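Local coordinates for m3DLH protein (Halieaceae bacterium, PDB 7JKA) that probably hydrolyses ester or lactone bonds as a member of the dienelactone hydrolase family, with the alpha/beta hydrolase fold, at residues Y21-G24 with H25-F28. Sequence-based numbering, arbitrary orientation.
Sequences YTDG and HTQF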
ATOM      1  N   TYR A  21       3.523  -9.761 -14.640  1.00 15.21           N
ATOM      2  CA  TYR A  21       4.665  -8.872 -14.715  1.00 14.50           C
ATOM      3  C   TYR A  21       5.814  -9.499 -13.940  1.00 16.32           C
ATOM      4  O   TYR A  21       5.654 -10.527 -13.283  1.00 16.81           O
ATOM      5  CB  TYR A  21       4.319  -7.480 -14.170  1.00 16.01           C
ATOM      6  CG  TYR A  21       3.895  -7.434 -12.696  1.00 15.26           C
ATOM      7  CD1 TYR A  21       2.586  -7.740 -12.304  1.00 14.97           C
ATOM      8  CD2 TYR A  21       4.791  -7.059 -11.710  1.00 14.61           C
ATOM      9  CE1 TYR A  21       2.192  -7.675 -10.972  1.00 13.70           C
ATOM     10  CE2 TYR A  21       4.411  -7.000 -10.378  1.00 15.69           C
ATOM     11  CZ  TYR A  21       3.109  -7.317 -10.013  1.00 15.09           C
ATOM     12  OH  TYR A  21       2.729  -7.245  -8.673  1.00 15.96           O
ATOM     13  N   THR A  22       6.986  -8.872 -14.017  1.00 15.10           N
ATOM     14  CA  THR A  22       8.157  -9.481 -13.398  1.00 15.80           C
ATOM     15  C   THR A  22       9.120  -8.399 -12.936  1.00 17.00           C
ATOM     16  O   THR A  22       9.128  -7.284 -13.458  1.00 16.37           O
ATOM     17  CB  THR A  22       8.843 -10.462 -14.367  1.00 19.21           C
ATOM     18  OG1 THR A  22       9.937 -11.141 -13.720  1.00 18.77           O
ATOM     19  CG2 THR A  22       9.371  -9.759 -15.613  1.00 19.26           C
ATOM     20  N   ASP A  23       9.924  -8.739 -11.935  1.00 15.89           N
ATOM     21  CA  ASP A  23      11.097  -7.952 -11.594  1.00 16.68           C
ATOM     22  C   ASP A  23      12.370  -8.485 -12.251  1.00 21.49           C
ATOM     23  O   ASP A  23      13.467  -7.995 -11.948  1.00 23.93           O
ATOM     24  CB  ASP A  23      11.265  -7.912 -10.076  1.00 16.41           C
ATOM     25  CG  ASP A  23      11.497  -9.278  -9.478  1.00 17.34           C
ATOM     26  OD1 ASP A  23      11.484 -10.303 -10.215  1.00 17.74           O
ATOM     27  OD2 ASP A  23      11.697  -9.333  -8.243  1.00 24.32           O
ATOM     28  N   GLY A  24      12.249  -9.488 -13.129  1.00 20.64           N
ATOM     29  CA  GLY A  24      13.391 -10.141 -13.747  1.00 20.79           C
ATOM     30  C   GLY A  24      13.826 -11.421 -13.055  1.00 28.56           C
ATOM     31  O   GLY A  24      14.597 -12.197 -13.638  1.00 27.04           O
ATOM     32  N   HIS A  25      13.385 -11.648 -11.821  1.00 28.18           N
ATOM     33  CA  HIS A  25      13.606 -12.898 -11.106  1.00 25.83           C
ATOM     34  C   HIS A  25      12.328 -13.716 -11.034  1.00 20.21           C
ATOM     35  O   HIS A  25      12.284 -14.899 -11.383  1.00 30.39           O
ATOM     36  CB  HIS A  25      14.079 -12.631  -9.664  1.00 35.02           C
ATOM     37  CG  HIS A  25      15.444 -12.019  -9.536  1.00 47.10           C
ATOM     38  ND1 HIS A  25      16.014 -11.758  -8.307  1.00 50.35           N
ATOM     39  CD2 HIS A  25      16.350 -11.622 -10.460  1.00 41.75           C
ATOM     40  CE1 HIS A  25      17.214 -11.230  -8.479  1.00 50.66           C
ATOM     41  NE2 HIS A  25      17.444 -11.140  -9.776  1.00 38.10           N
ATOM     42  N   THR A  26      11.267 -13.076 -10.578  1.00 18.68           N
ATOM     43  CA  THR A  26      10.045 -13.722 -10.150  1.00 18.31           C
ATOM     44  C   THR A  26       8.924 -13.327 -11.088  1.00 17.52           C
ATOM     45  O   THR A  26       8.874 -12.194 -11.573  1.00 16.97           O
ATOM     46  CB  THR A  26       9.725 -13.291  -8.712  1.00 17.95           C
ATOM     47  OG1 THR A  26      10.803 -13.699  -7.850  1.00 22.49           O
ATOM     48  CG2 THR A  26       8.410 -13.879  -8.224  1.00 19.16           C
ATOM     49  N   GLN A  27       8.018 -14.268 -11.328  1.00 18.12           N
ATOM     50  CA  GLN A  27       6.827 -14.009 -12.119  1.00 17.68           C
ATOM     51  C   GLN A  27       5.691 -13.620 -11.181  1.00 16.54           C
ATOM     52  O   GLN A  27       5.356 -14.386 -10.275  1.00 19.45           O
ATOM     53  CB  GLN A  27       6.462 -15.255 -12.920  1.00 21.82           C
ATOM     54  CG  GLN A  27       5.179 -15.136 -13.688  1.00 30.31           C
ATOM     55  CD  GLN A  27       5.249 -14.062 -14.739  1.00 36.80           C
ATOM     56  OE1 GLN A  27       6.156 -14.053 -15.574  1.00 39.71           O
ATOM     57  NE2 GLN A  27       4.290 -13.142 -14.705  1.00 25.28           N
ATOM     58  N   PHE A  28       5.107 -12.434 -11.394  1.00 15.23           N
ATOM     59  CA  PHE A  28       4.037 -11.911 -10.558  1.00 14.35           C
ATOM     60  C   PHE A  28       2.731 -11.868 -11.337  1.00 16.18           C
ATOM     61  O   PHE A  28       2.726 -11.749 -12.568  1.00 17.59           O
ATOM     62  CB  PHE A  28       4.354 -10.488 -10.059  1.00 15.34           C
ATOM     63  CG  PHE A  28       5.574 -10.410  -9.196  1.00 13.53           C
ATOM     64  CD1 PHE A  28       5.525 -10.822  -7.866  1.00 14.04           C
ATOM     65  CD2 PHE A  28       6.768  -9.922  -9.698  1.00 14.27           C
ATOM     66  CE1 PHE A  28       6.660 -10.780  -7.068  1.00 16.55           C
ATOM     67  CE2 PHE A  28       7.921  -9.879  -8.896  1.00 16.19           C
ATOM     68  CZ  PHE A  28       7.857 -10.292  -7.575  1.00 15.11           C
TER
HETATM   69  O   HOH W   1      11.413 -11.567  -6.546  1.00 29.50           O
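Asp23 OD1 draws in the backbone N-H groups of His25 and Thr26 at the turn of a beta hairpin. Thr26 N, at 2.8 Å, meets it nearly along the C-O axis in an almost straight bond (173°), while His25 N approaches from above the carboxylate plane. A chi1 of 62°, placing CG between the backbone N and the carbonyl carbon, turns the carboxylate toward these groups, and aspartate is short enough to accept both within so tight a turn. Its other oxygen, OD2, takes a hydrogen bond from a water that also binds Thr26 OG1. Thr22 OG1 works both ways, donating to Thr26 O at 2.6 Å and accepting from Gly24 N in an ST turn; a hydroxyl suits this double role. Gly24 has a positive phi (96°), where a CB would press on the preceding carbonyl oxygen.

Beyond the turn, Tyr21 and Phe28 form an antiparallel hydrogen-bonded pair, with Phe28 N 2.7 Å from Tyr21 O. Phe28 O receives Tyr21 N and, from the opposite face of its plane, Gln27 NE2. Phe28 CB sits over the Tyr21 ring, 3.5 Å from its centroid, whereas the two rings are slid apart. The carboxyl carbon of Asp23 meets the Phe28 ring at its edge. Both aromatics pack on helix 101-116; tyrosine adds a hydroxyl, hydrogen-bonded to Asp76 N. With three backbone N-H groups and one carbonyl engaged by Asp23 and Thr22, the turn's shape is set largely by its own side chains.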